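Side-chain contacts in Ara h 8 allergen isoform (Arachis hypogaea, PDB 6V8M), which binds 8-anilino-1-naphthalene sulfonate and, as a peanut allergen of the PR-10 family, probably carries small hydrophobic ligands: residues K18-K21 and A22-D26; E130-Q133 and D134-K138; A145-G148 and Y149-N153. All coordinates share one frame; numbering follows the deposited sequence.

Contact 1: residues K18-K21 and A22-D26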
ATOM      1  N   LYS A  18       0.711  16.672  -4.620  1.00 37.30           N
ATOM      2  CA  LYS A  18       1.983  16.130  -5.150  1.00 37.88           C
ATOM      3  C   LYS A  18       2.221  14.719  -4.601  1.00 34.53           C
ATOM      4  O   LYS A  18       2.604  13.811  -5.387  1.00 33.25           O
ATOM      5  CB  LYS A  18       3.099  17.101  -4.770  1.00 44.51           C
ATOM      6  CG  LYS A  18       4.450  16.859  -5.409  1.00 52.07           C
ATOM      7  CD  LYS A  18       5.311  18.121  -5.401  1.00 58.98           C
ATOM      8  CE  LYS A  18       6.463  18.070  -6.383  1.00 66.57           C
ATOM      9  NZ  LYS A  18       6.649  19.366  -7.083  1.00 71.94           N
ATOM     10  N   LEU A  19       2.035  14.530  -3.295  1.00 33.50           N
ATOM     11  CA  LEU A  19       2.284  13.222  -2.639  1.00 33.68           C
ATOM     12  C   LEU A  19       1.269  12.178  -3.131  1.00 32.53           C
ATOM     13  O   LEU A  19       1.682  11.060  -3.426  1.00 32.80           O
ATOM     14  CB  LEU A  19       2.218  13.402  -1.122  1.00 35.36           C
ATOM     15  CG  LEU A  19       2.647  12.185  -0.295  1.00 34.55           C
ATOM     16  CD1 LEU A  19       4.048  11.723  -0.706  1.00 33.93           C
ATOM     17  CD2 LEU A  19       2.588  12.553   1.194  1.00 34.86           C
ATOM     18  N   PHE A  20       0.006  12.549  -3.325  1.00 32.78           N
ATOM     19  CA  PHE A  20      -1.048  11.634  -3.840  1.00 32.79           C
ATOM     20  C   PHE A  20      -0.740  11.228  -5.277  1.00 31.44           C
ATOM     21  O   PHE A  20      -0.909  10.043  -5.660  1.00 32.77           O
ATOM     22  CB  PHE A  20      -2.418  12.276  -3.721  1.00 32.45           C
ATOM     23  CG  PHE A  20      -3.554  11.341  -4.021  1.00 32.66           C
ATOM     24  CD1 PHE A  20      -3.978  10.427  -3.071  1.00 33.41           C
ATOM     25  CD2 PHE A  20      -4.110  11.302  -5.282  1.00 33.71           C
ATOM     26  CE1 PHE A  20      -5.005   9.542  -3.358  1.00 36.19           C
ATOM     27  CE2 PHE A  20      -5.144  10.417  -5.563  1.00 35.33           C
ATOM     28  CZ  PHE A  20      -5.593   9.554  -4.600  1.00 35.02           C
ATOM     29  N   LYS A  21      -0.318  12.195  -6.085  1.00 33.52           N
ATOM     30  CA  LYS A  21      -0.001  11.923  -7.507  1.00 34.47           C
ATOM     31  C   LYS A  21       1.100  10.855  -7.576  1.00 33.76           C
ATOM     32  O   LYS A  21       0.992   9.929  -8.386  1.00 33.30           O
ATOM     33  CB  LYS A  21       0.433  13.205  -8.222  1.00 38.01           C
ATOM     34  CG  LYS A  21       0.707  13.007  -9.709  1.00 42.88           C
ATOM     35  CD  LYS A  21       0.786  14.292 -10.488  1.00 48.41           C
ATOM     36  CE  LYS A  21       1.061  14.048 -11.955  1.00 53.90           C
ATOM     37  NZ  LYS A  21       2.509  14.144 -12.257  1.00 57.49           N
ATOM     38  N   ALA A  22       2.154  10.996  -6.770  1.00 30.99           N
ATOM     39  CA  ALA A  22       3.310  10.066  -6.811  1.00 31.68           C
ATOM     40  C   ALA A  22       2.926   8.706  -6.214  1.00 30.89           C
ATOM     41  O   ALA A  22       3.279   7.683  -6.805  1.00 34.48           O
ATOM     42  CB  ALA A  22       4.463  10.694  -6.100  1.00 31.51           C
ATOM     43  N   THR A  23       2.288   8.679  -5.045  1.00 31.62           N
ATOM     44  CA  THR A  23       2.046   7.416  -4.310  1.00 31.00           C
ATOM     45  C   THR A  23       0.870   6.640  -4.914  1.00 32.60           C
ATOM     46  O   THR A  23       0.887   5.396  -4.849  1.00 34.10           O
ATOM     47  CB  THR A  23       1.826   7.644  -2.816  1.00 30.97           C
ATOM     48  OG1 THR A  23       0.733   8.540  -2.598  1.00 30.30           O
ATOM     49  CG2 THR A  23       3.054   8.210  -2.147  1.00 32.61           C
ATOM     50  N   VAL A  24      -0.133   7.310  -5.461  1.00 32.69           N
ATOM     51  CA  VAL A  24      -1.368   6.595  -5.863  1.00 33.03           C
ATOM     52  C   VAL A  24      -1.521   6.682  -7.378  1.00 35.42           C
ATOM     53  O   VAL A  24      -1.590   5.629  -8.017  1.00 38.03           O
ATOM     54  CB  VAL A  24      -2.583   7.158  -5.114  1.00 34.77           C
ATOM     55  CG1 VAL A  24      -3.864   6.537  -5.625  1.00 36.12           C
ATOM     56  CG2 VAL A  24      -2.425   6.957  -3.617  1.00 34.81           C
ATOM     57  N   VAL A  25      -1.575   7.882  -7.940  1.00 35.21           N
ATOM     58  CA  VAL A  25      -1.902   8.025  -9.388  1.00 36.87           C
ATOM     59  C   VAL A  25      -0.767   7.407 -10.216  1.00 37.85           C
ATOM     60  O   VAL A  25      -1.082   6.634 -11.123  1.00 36.62           O
ATOM     61  CB  VAL A  25      -2.204   9.486  -9.749  1.00 39.02           C
ATOM     62  CG1 VAL A  25      -2.537   9.671 -11.220  1.00 41.84           C
ATOM     63  CG2 VAL A  25      -3.330  10.030  -8.879  1.00 39.99           C
ATOM     64  N   ASP A  26       0.496   7.645  -9.846  1.00 36.98           N
ATOM     65  CA  ASP A  26       1.703   7.153 -10.566  1.00 39.71           C
ATOM     66  C   ASP A  26       2.374   5.996  -9.810  1.00 38.87           C
ATOM     67  O   ASP A  26       3.464   5.538 -10.242  1.00 39.04           O
ATOM     68  CB  ASP A  26       2.715   8.286 -10.766  1.00 40.67           C
ATOM     69  CG  ASP A  26       2.200   9.420 -11.650  1.00 46.10           C
ATOM     70  OD1 ASP A  26       1.230   9.183 -12.404  1.00 47.63           O
ATOM     71  OD2 ASP A  26       2.775  10.535 -11.587  1.00 51.56           O
TER
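F20 lies against the next turn of its own helix, where V24 and V25 meet its ring. From CB, CG stands anti to the backbone N (chi1 -171°), and the ring comes to lie beside V24. CD1 and CE1 then lie by V24 CG2, CZ touches V24 CG1 at 3.6 Å, and on the other side of the ring CD2 and CE2 meet V25 CG2 obliquely, CE2 at 3.8 Å. V24 CB sits over one face of the ring, 3.9 Å from its centroid, a CH-pi contact displaced toward the rim. Beyond this pair the ring packs on L104, E76 and Y79.

T23 OG1 donates to L19 O at 2.8 Å from above the carbonyl plane, while T23 N bonds to the same oxygen, so two donors grip it. T23 CG2 rests on L19 CD1, and T23 also touches I146 and F143 of helix 129-152. The helix then widens: F20 O accepts from both V24 N and V25 N, and D26 N reaches back five residues to K21 O at 2.8 Å, nearly in line with the carbonyl. The bend of K21 at chi4 (-95°) brings NZ near D26 OD2 for a long salt bridge of 3.7 Å. This pi-type turn closes helix 16-25, the first of the two short helices that accompany the long C-terminal helix in the Bet v 1 fold.

Contact 2: residues E130-Q133 and D134-K138. With 2AN (8-anilino-1-naphthalene sulfonate), chain D; 2AN (8-anilino-1-naphthalene sulfonate), chain C; 2AN (8-anilino-1-naphthalene sulfonate), chain E.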
ATOM      1  N   GLU A 130       5.462 -10.679  14.014  1.00 39.61           N
ATOM      2  CA  GLU A 130       6.397 -10.704  12.845  1.00 40.95           C
ATOM      3  C   GLU A 130       5.618 -10.336  11.576  1.00 37.83           C
ATOM      4  O   GLU A 130       6.180  -9.683  10.678  1.00 35.52           O
ATOM      5  CB  GLU A 130       7.053 -12.083  12.720  1.00 47.05           C
ATOM      6  CG  GLU A 130       8.127 -12.146  11.646  1.00 56.11           C
ATOM      7  CD  GLU A 130       9.188 -13.237  11.786  1.00 64.78           C
ATOM      8  OE1 GLU A 130       9.281 -13.882  12.875  1.00 69.97           O
ATOM      9  OE2 GLU A 130       9.934 -13.440  10.798  1.00 70.27           O
ATOM     10  N   VAL A 131       4.362 -10.761  11.498  1.00 36.75           N
ATOM     11  CA  VAL A 131       3.501 -10.519  10.304  1.00 36.07           C
ATOM     12  C   VAL A 131       3.092  -9.043  10.292  1.00 33.05           C
ATOM     13  O   VAL A 131       3.211  -8.404   9.235  1.00 32.76           O
ATOM     14  CB  VAL A 131       2.278 -11.452  10.287  1.00 37.19           C
ATOM     15  CG1 VAL A 131       1.288 -11.041   9.198  1.00 37.31           C
ATOM     16  CG2 VAL A 131       2.695 -12.907  10.133  1.00 38.84           C
ATOM     17  N   HIS A 132       2.688  -8.516  11.441  1.00 34.71           N
ATOM     18  CA  HIS A 132       2.341  -7.088  11.613  1.00 34.62           C
ATOM     19  C   HIS A 132       3.566  -6.247  11.212  1.00 34.40           C
ATOM     20  O   HIS A 132       3.419  -5.321  10.420  1.00 32.45           O
ATOM     21  CB  HIS A 132       1.866  -6.783  13.038  1.00 35.67           C
ATOM     22  CG  HIS A 132       1.751  -5.325  13.286  1.00 35.93           C
ATOM     23  ND1 HIS A 132       2.769  -4.583  13.895  1.00 37.46           N
ATOM     24  CD2 HIS A 132       0.750  -4.463  13.042  1.00 36.66           C
ATOM     25  CE1 HIS A 132       2.395  -3.322  13.965  1.00 37.72           C
ATOM     26  NE2 HIS A 132       1.153  -3.229  13.489  1.00 35.26           N
ATOM     27  N   GLN A 133       4.740  -6.595  11.730  1.00 35.48           N
ATOM     28  CA  GLN A 133       5.995  -5.834  11.506  1.00 36.45           C
ATOM     29  C   GLN A 133       6.318  -5.851  10.018  1.00 34.37           C
ATOM     30  O   GLN A 133       6.720  -4.807   9.497  1.00 33.58           O
ATOM     31  CB  GLN A 133       7.165  -6.365  12.334  1.00 40.97           C
ATOM     32  CG  GLN A 133       8.534  -5.813  11.898  1.00 45.00           C
ATOM     33  CD  GLN A 133       9.677  -6.186  12.822  1.00 51.84           C
ATOM     34  OE1 GLN A 133       9.542  -6.209  14.045  1.00 56.18           O
ATOM     35  NE2 GLN A 133      10.838  -6.460  12.244  1.00 55.16           N
ATOM     36  N   ASP A 134       6.185  -7.016   9.373  1.00 33.68           N
ATOM     37  CA  ASP A 134       6.599  -7.190   7.959  1.00 35.20           C
ATOM     38  C   ASP A 134       5.669  -6.358   7.057  1.00 32.89           C
ATOM     39  O   ASP A 134       6.180  -5.666   6.157  1.00 32.53           O
ATOM     40  CB  ASP A 134       6.612  -8.656   7.568  1.00 37.83           C
ATOM     41  CG  ASP A 134       7.108  -8.830   6.143  1.00 43.26           C
ATOM     42  OD1 ASP A 134       8.310  -8.568   5.930  1.00 47.20           O
ATOM     43  OD2 ASP A 134       6.275  -9.157   5.265  1.00 45.34           O
ATOM     44  N   VAL A 135       4.353  -6.394   7.298  1.00 31.04           N
ATOM     45  CA  VAL A 135       3.375  -5.662   6.451  1.00 31.76           C
ATOM     46  C   VAL A 135       3.571  -4.162   6.686  1.00 33.05           C
ATOM     47  O   VAL A 135       3.515  -3.396   5.726  1.00 32.03           O
ATOM     48  CB  VAL A 135       1.948  -6.135   6.739  1.00 31.09           C
ATOM     49  CG1 VAL A 135       0.931  -5.214   6.088  1.00 31.51           C
ATOM     50  CG2 VAL A 135       1.772  -7.597   6.321  1.00 32.81           C
ATOM     51  N   LYS A 136       3.840  -3.755   7.923  1.00 32.04           N
ATOM     52  CA  LYS A 136       4.065  -2.316   8.213  1.00 33.14           C
ATOM     53  C   LYS A 136       5.357  -1.862   7.537  1.00 33.27           C
ATOM     54  O   LYS A 136       5.340  -0.805   6.918  1.00 31.80           O
ATOM     55  CB  LYS A 136       4.060  -2.065   9.715  1.00 34.13           C
ATOM     56  CG  LYS A 136       4.165  -0.614  10.120  1.00 37.40           C
ATOM     57  CD  LYS A 136       3.753  -0.417  11.577  1.00 40.54           C
ATOM     58  CE  LYS A 136       3.361   0.999  11.947  1.00 44.25           C
ATOM     59  NZ  LYS A 136       3.197   1.043  13.420  1.00 49.88           N
ATOM     60  N   GLN A 137       6.412  -2.683   7.567  1.00 33.07           N
ATOM     61  CA  GLN A 137       7.720  -2.296   6.982  1.00 36.70           C
ATOM     62  C   GLN A 137       7.603  -2.149   5.471  1.00 33.05           C
ATOM     63  O   GLN A 137       8.180  -1.184   4.939  1.00 34.80           O
ATOM     64  CB  GLN A 137       8.839  -3.286   7.328  1.00 42.07           C
ATOM     65  CG  GLN A 137       9.598  -2.876   8.569  1.00 50.53           C
ATOM     66  CD  GLN A 137      11.084  -3.135   8.511  1.00 56.25           C
ATOM     67  OE1 GLN A 137      11.533  -4.282   8.460  1.00 63.02           O
ATOM     68  NE2 GLN A 137      11.867  -2.065   8.618  1.00 57.48           N
ATOM     69  N   LYS A 138       6.900  -3.053   4.805  1.00 32.78           N
ATOM     70  CA  LYS A 138       6.675  -2.967   3.335  1.00 32.15           C
ATOM     71  C   LYS A 138       5.842  -1.732   2.995  1.00 31.51           C
ATOM     72  O   LYS A 138       6.172  -1.036   2.029  1.00 31.29           O
ATOM     73  CB  LYS A 138       6.051  -4.258   2.806  1.00 32.33           C
ATOM     74  CG  LYS A 138       7.026  -5.431   2.820  1.00 35.12           C
ATOM     75  CD  LYS A 138       6.350  -6.707   2.392  1.00 38.22           C
ATOM     76  CE  LYS A 138       7.326  -7.783   1.971  1.00 40.44           C
ATOM     77  NZ  LYS A 138       8.094  -8.316   3.106  1.00 42.25           N
TER
HETATM   78  C1  2AN D 202       9.986  -4.146   0.072  1.00 48.08           C
HETATM   79  C2  2AN D 202       8.990  -3.223   0.071  1.00 46.27           C
HETATM   80  C3  2AN D 202       7.707  -3.543  -0.383  1.00 43.07           C
HETATM   81  C4  2AN D 202       7.450  -4.777  -0.874  1.00 42.61           C
HETATM   82  C5  2AN D 202       8.449  -5.772  -0.899  1.00 41.75           C
HETATM   83  C6  2AN D 202       8.137  -7.061  -1.376  1.00 38.20           C
HETATM   84  C7  2AN D 202       9.068  -8.034  -1.381  1.00 42.88           C
HETATM   85  C8  2AN D 202      10.363  -7.794  -0.885  1.00 46.34           C
HETATM   86  N   2AN D 202      11.259  -3.770   0.499  1.00 54.36           N
HETATM   87  S   2AN D 202      12.384  -6.409   0.210  1.00 48.33           S
HETATM   88  C9  2AN D 202      10.735  -6.553  -0.446  1.00 42.66           C
HETATM   89  C10 2AN D 202       9.763  -5.484  -0.409  1.00 41.97           C
HETATM   90  C11 2AN D 202      11.604  -2.918   1.554  1.00 58.14           C
HETATM   91  C12 2AN D 202      10.780  -2.740   2.660  1.00 52.79           C
HETATM   92  C13 2AN D 202      11.176  -1.899   3.690  1.00 51.10           C
HETATM   93  C14 2AN D 202      12.386  -1.246   3.625  1.00 53.23           C
HETATM   94  C15 2AN D 202      13.208  -1.424   2.532  1.00 59.20           C
HETATM   95  C16 2AN D 202      12.822  -2.250   1.490  1.00 60.22           C
HETATM   96  O1  2AN D 202      12.230  -5.958   1.563  1.00 48.01           O
HETATM   97  O2  2AN D 202      13.068  -7.642   0.014  1.00 52.85           O
HETATM   98  O3  2AN D 202      13.118  -5.322  -0.620  1.00 46.09           O
HETATM   99  C1  2AN C 201       0.740   2.458   6.856  1.00 36.48           C
HETATM  100  C2  2AN C 201       0.019   1.780   5.913  1.00 36.26           C
HETATM  101  C3  2AN C 201       0.031   2.159   4.564  1.00 35.78           C
HETATM  102  C4  2AN C 201       0.758   3.236   4.185  1.00 35.07           C
HETATM  103  C5  2AN C 201       1.524   3.973   5.119  1.00 38.33           C
HETATM  104  C6  2AN C 201       2.270   5.086   4.676  1.00 38.17           C
HETATM  105  C7  2AN C 201       3.005   5.825   5.517  1.00 43.22           C
HETATM  106  C8  2AN C 201       3.052   5.496   6.876  1.00 40.83           C
HETATM  107  N   2AN C 201       0.670   2.049   8.220  1.00 36.53           N
HETATM  108  S   2AN C 201       2.577   4.182   9.097  1.00 40.90           S
HETATM  109  C9  2AN C 201       2.350   4.429   7.367  1.00 37.22           C
HETATM  110  C10 2AN C 201       1.538   3.603   6.502  1.00 36.17           C
HETATM  111  C11 2AN C 201       0.511   0.759   8.755  1.00 37.17           C
HETATM  112  C12 2AN C 201       0.858  -0.367   8.020  1.00 36.31           C
HETATM  113  C13 2AN C 201       0.677  -1.629   8.557  1.00 35.19           C
HETATM  114  C14 2AN C 201       0.176  -1.791   9.828  1.00 35.93           C
HETATM  115  C15 2AN C 201      -0.153  -0.678  10.570  1.00 36.33           C
HETATM  116  C16 2AN C 201       0.006   0.591  10.040  1.00 34.98           C
HETATM  117  O1  2AN C 201       3.022   2.849   9.311  1.00 40.68           O
HETATM  118  O2  2AN C 201       1.221   4.323   9.751  1.00 37.58           O
HETATM  119  O3  2AN C 201       3.447   5.229   9.534  1.00 43.76           O
HETATM  120  C1  2AN E 203       3.280  -7.419  -0.173  1.00 43.22           C
HETATM  121  C2  2AN E 203       3.193  -8.479   0.687  1.00 41.00           C
HETATM  122  C3  2AN E 203       2.754  -8.316   2.002  1.00 40.43           C
HETATM  123  C4  2AN E 203       2.516  -7.070   2.472  1.00 44.68           C
HETATM  124  C5  2AN E 203       2.594  -5.937   1.631  1.00 41.33           C
HETATM  125  C6  2AN E 203       2.295  -4.658   2.148  1.00 39.41           C
HETATM  126  C7  2AN E 203       2.366  -3.564   1.387  1.00 39.76           C
HETATM  127  C8  2AN E 203       2.684  -3.664   0.027  1.00 43.15           C
HETATM  128  N   2AN E 203       3.815  -7.589  -1.459  1.00 44.42           N
HETATM  129  S   2AN E 203       3.201  -4.832  -2.280  1.00 44.78           S
HETATM  130  C9  2AN E 203       3.031  -4.866  -0.520  1.00 38.82           C
HETATM  131  C10 2AN E 203       2.983  -6.076   0.265  1.00 39.91           C
HETATM  132  C11 2AN E 203       4.514  -8.703  -1.972  1.00 39.37           C
HETATM  133  C12 2AN E 203       4.436  -8.892  -3.347  1.00 37.88           C
HETATM  134  C13 2AN E 203       5.039  -9.995  -3.930  1.00 37.26           C
HETATM  135  C14 2AN E 203       5.736 -10.898  -3.161  1.00 37.14           C
HETATM  136  C15 2AN E 203       5.825 -10.715  -1.799  1.00 39.64           C
HETATM  137  C16 2AN E 203       5.218  -9.623  -1.200  1.00 41.78           C
HETATM  138  O1  2AN E 203       2.383  -5.900  -2.773  1.00 43.92           O
HETATM  139  O2  2AN E 203       2.844  -3.523  -2.741  1.00 46.93           O
HETATM  140  O3  2AN E 203       4.660  -5.140  -2.663  1.00 41.37           O
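H132 and K136 both set CG anti to the backbone N (chi1 170° and -175°), so imidazole and lysine chain run side by side one turn apart, with H132 CE1 4.0 Å from K136 CD. They lie near the start of helix 129-152, the long C-terminal helix that closes the ligand cavity of the Bet v 1 fold over its curved antiparallel sheet. The extended K136 chain passes along the 8-anilino-1-naphthalene sulfonate of chain C: its CB meets the anilino ring at C13, and CE lies 3.2 Å from sulfonate O1. NZ continues past the sulfonate to a salt bridge with E8, so the CE methylene, not the ammonium, is the atom of K136 nearest O1. H132 also approaches the anilino ring obliquely through NE2, and its ring meets that of F6 with the planes inclined.

On another side of the helix D134 turns its carboxylate toward K138, whose chain is bent at chi4 (70°). K138 NZ reaches both oxygens, D134 OD1 at 2.8 Å and OD2 at 2.9 Å, in a salt bridge whose two hydrogen bonds are weak. E60 is a second acidic partner of the lysine, and Q92 NE2 adds a weak hydrogen bond to D134 OD2. The aliphatic part of K138 lies between two further ligands: CG and CE touch the naphthalene of chain D, while CB and CD reach those of both chain D and chain E. The V135 branch CG2 is turned to the same chain E naphthalene, 4.0 Å from C4.

Contact 3: residues A145-G148 and Y149-N153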
ATOM      1  N   ALA A 145       9.938   5.515   0.108  1.00 31.77           N
ATOM      2  CA  ALA A 145      10.795   5.549  -1.098  1.00 33.55           C
ATOM      3  C   ALA A 145      10.205   6.519  -2.128  1.00 34.10           C
ATOM      4  O   ALA A 145      10.948   7.325  -2.736  1.00 32.99           O
ATOM      5  CB  ALA A 145      10.983   4.142  -1.623  1.00 33.77           C
ATOM      6  N   ILE A 146       8.883   6.502  -2.308  1.00 32.17           N
ATOM      7  CA  ILE A 146       8.225   7.441  -3.250  1.00 34.07           C
ATOM      8  C   ILE A 146       8.349   8.864  -2.703  1.00 32.57           C
ATOM      9  O   ILE A 146       8.660   9.780  -3.492  1.00 32.85           O
ATOM     10  CB  ILE A 146       6.775   7.003  -3.500  1.00 32.53           C
ATOM     11  CG1 ILE A 146       6.746   5.650  -4.233  1.00 33.65           C
ATOM     12  CG2 ILE A 146       6.085   8.097  -4.294  1.00 32.82           C
ATOM     13  CD1 ILE A 146       5.389   4.994  -4.354  1.00 34.47           C
ATOM     14  N   GLU A 147       8.129   9.038  -1.400  1.00 32.41           N
ATOM     15  CA  GLU A 147       8.246  10.378  -0.779  1.00 34.85           C
ATOM     16  C   GLU A 147       9.663  10.931  -1.023  1.00 35.64           C
ATOM     17  O   GLU A 147       9.813  12.099  -1.401  1.00 35.87           O
ATOM     18  CB  GLU A 147       7.898  10.282   0.698  1.00 35.94           C
ATOM     19  CG  GLU A 147       8.103  11.581   1.443  1.00 40.43           C
ATOM     20  CD  GLU A 147       8.182  11.362   2.935  1.00 43.78           C
ATOM     21  OE1 GLU A 147       9.049  10.561   3.363  1.00 43.44           O
ATOM     22  OE2 GLU A 147       7.362  11.952   3.645  1.00 44.01           O
ATOM     23  N   GLY A 148      10.694  10.112  -0.844  1.00 36.05           N
ATOM     24  CA  GLY A 148      12.089  10.545  -1.040  1.00 38.98           C
ATOM     25  C   GLY A 148      12.355  10.931  -2.481  1.00 38.51           C
ATOM     26  O   GLY A 148      13.045  11.928  -2.729  1.00 39.99           O
ATOM     27  N   TYR A 149      11.803  10.185  -3.417  1.00 37.89           N
ATOM     28  CA  TYR A 149      11.940  10.467  -4.858  1.00 39.24           C
ATOM     29  C   TYR A 149      11.345  11.841  -5.182  1.00 38.56           C
ATOM     30  O   TYR A 149      11.973  12.625  -5.918  1.00 40.77           O
ATOM     31  CB  TYR A 149      11.312   9.333  -5.651  1.00 40.99           C
ATOM     32  CG  TYR A 149      11.185   9.627  -7.110  1.00 45.37           C
ATOM     33  CD1 TYR A 149      12.241   9.429  -7.971  1.00 50.66           C
ATOM     34  CD2 TYR A 149       9.982  10.089  -7.618  1.00 47.51           C
ATOM     35  CE1 TYR A 149      12.103   9.679  -9.328  1.00 54.64           C
ATOM     36  CE2 TYR A 149       9.831  10.354  -8.965  1.00 51.59           C
ATOM     37  CZ  TYR A 149      10.894  10.136  -9.821  1.00 54.35           C
ATOM     38  OH  TYR A 149      10.748  10.412 -11.151  1.00 62.93           O
ATOM     39  N   VAL A 150      10.166  12.139  -4.655  1.00 35.70           N
ATOM     40  CA  VAL A 150       9.484  13.445  -4.882  1.00 35.45           C
ATOM     41  C   VAL A 150      10.352  14.582  -4.325  1.00 39.19           C
ATOM     42  O   VAL A 150      10.429  15.648  -4.956  1.00 40.29           O
ATOM     43  CB  VAL A 150       8.102  13.440  -4.230  1.00 35.04           C
ATOM     44  CG1 VAL A 150       7.489  14.837  -4.234  1.00 37.80           C
ATOM     45  CG2 VAL A 150       7.211  12.439  -4.946  1.00 35.33           C
ATOM     46  N   LEU A 151      10.934  14.387  -3.144  1.00 38.39           N
ATOM     47  CA  LEU A 151      11.784  15.423  -2.496  1.00 40.66           C
ATOM     48  C   LEU A 151      13.051  15.632  -3.330  1.00 42.53           C
ATOM     49  O   LEU A 151      13.566  16.739  -3.326  1.00 45.95           O
ATOM     50  CB  LEU A 151      12.117  14.985  -1.070  1.00 41.20           C
ATOM     51  CG  LEU A 151      10.952  15.033  -0.083  1.00 41.22           C
ATOM     52  CD1 LEU A 151      11.288  14.231   1.167  1.00 41.87           C
ATOM     53  CD2 LEU A 151      10.586  16.467   0.282  1.00 42.65           C
ATOM     54  N   SER A 152      13.549  14.599  -4.004  1.00 43.64           N
ATOM     55  CA  SER A 152      14.816  14.635  -4.782  1.00 47.00           C
ATOM     56  C   SER A 152      14.600  15.239  -6.166  1.00 51.80           C
ATOM     57  O   SER A 152      15.604  15.553  -6.802  1.00 53.46           O
ATOM     58  CB  SER A 152      15.410  13.275  -4.866  1.00 47.66           C
ATOM     59  OG  SER A 152      15.875  12.897  -3.580  1.00 52.39           O
ATOM     60  N   ASN A 153      13.338  15.449  -6.552  1.00 57.80           N
ATOM     61  CA  ASN A 153      12.905  16.037  -7.850  1.00 67.05           C
ATOM     62  C   ASN A 153      12.426  17.487  -7.638  1.00 72.18           C
ATOM     63  O   ASN A 153      11.818  18.094  -8.531  1.00 80.13           O
ATOM     64  CB  ASN A 153      11.814  15.181  -8.507  1.00 69.17           C
ATOM     65  CG  ASN A 153      11.689  15.424  -9.996  1.00 72.55           C
ATOM     66  OD1 ASN A 153      11.058  16.394 -10.425  1.00 72.25           O
ATOM     67  ND2 ASN A 153      12.291  14.544 -10.786  1.00 70.06           N
ATOM     68  OXT ASN A 153      12.624  18.134  -6.589  1.00 75.82           O
TER
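E147 and L151 lie side by side one turn apart and point the same way, the glutamate CG 4.2 Å from L151 CD1. L151 also comes close to the backbone: CG stands 3.4 Å from E147 O, the oxygen that accepts L151 N at 3.1 Å. V150 does much the same one residue earlier, with CG2 at 3.4 Å from I146 O. Y149 CB comes to 3.4 Å from I146 O, which lies near the plane of the tyrosine ring, at its edge. Because CG is anti to the backbone N (chi1 170°), the ring and its hydroxyl lead away from A145-G148 instead of folding back over them. Along the backbone Y149 N and V150 N bond to A145 O and I146 O, and at the end of the row G148 O accepts S152 N at 3.0 Å through a bent N-H angle of 135°.

These bonds form the last turns of helix 129-152, the long C-terminal helix of the Bet v 1 fold, whose far end reaches the short helices 16-25 and 27-34.

Beyond the helix, neighbours in the fold cover these side chains. I146 is buried, with A22 and T23 of helix 16-25 and T31 and L34 of helix 27-34 against it. V150 rests on K18, A22 and V14. Y149 packs on L30 and L34, so its outward course carries the ring over helix 27-34. E147 has its extended chain directed toward strand 3-12, where OE2 is hydrogen-bonded to S12 OG; P13 touches the same side chain. L151 adds V14, in the turn between strand 3-12 and helix 16-25, and A145 meets I35.

Overall arrangement
Contact 1 comes first along the chain, on helix 16-25; contacts 2 and 3 follow on helix 129-152, near its start and at its end, with centres about 22 Å apart. Contacts 1 and 3 lie on the same side of the chain's centre, about 11 Å between centres, and touch directly: A22 CB packs 3.5 Å from V150 CG2 and T23 CG2 against I146 CG2. Contact 2 lies across the centre from contact 1, about 23 Å between centres. The long helix thus has one end on the ligands and the other on the two short helices 16-25 and 27-34, consistent with the Bet v 1 design of a cavity enclosed between sheet and helices.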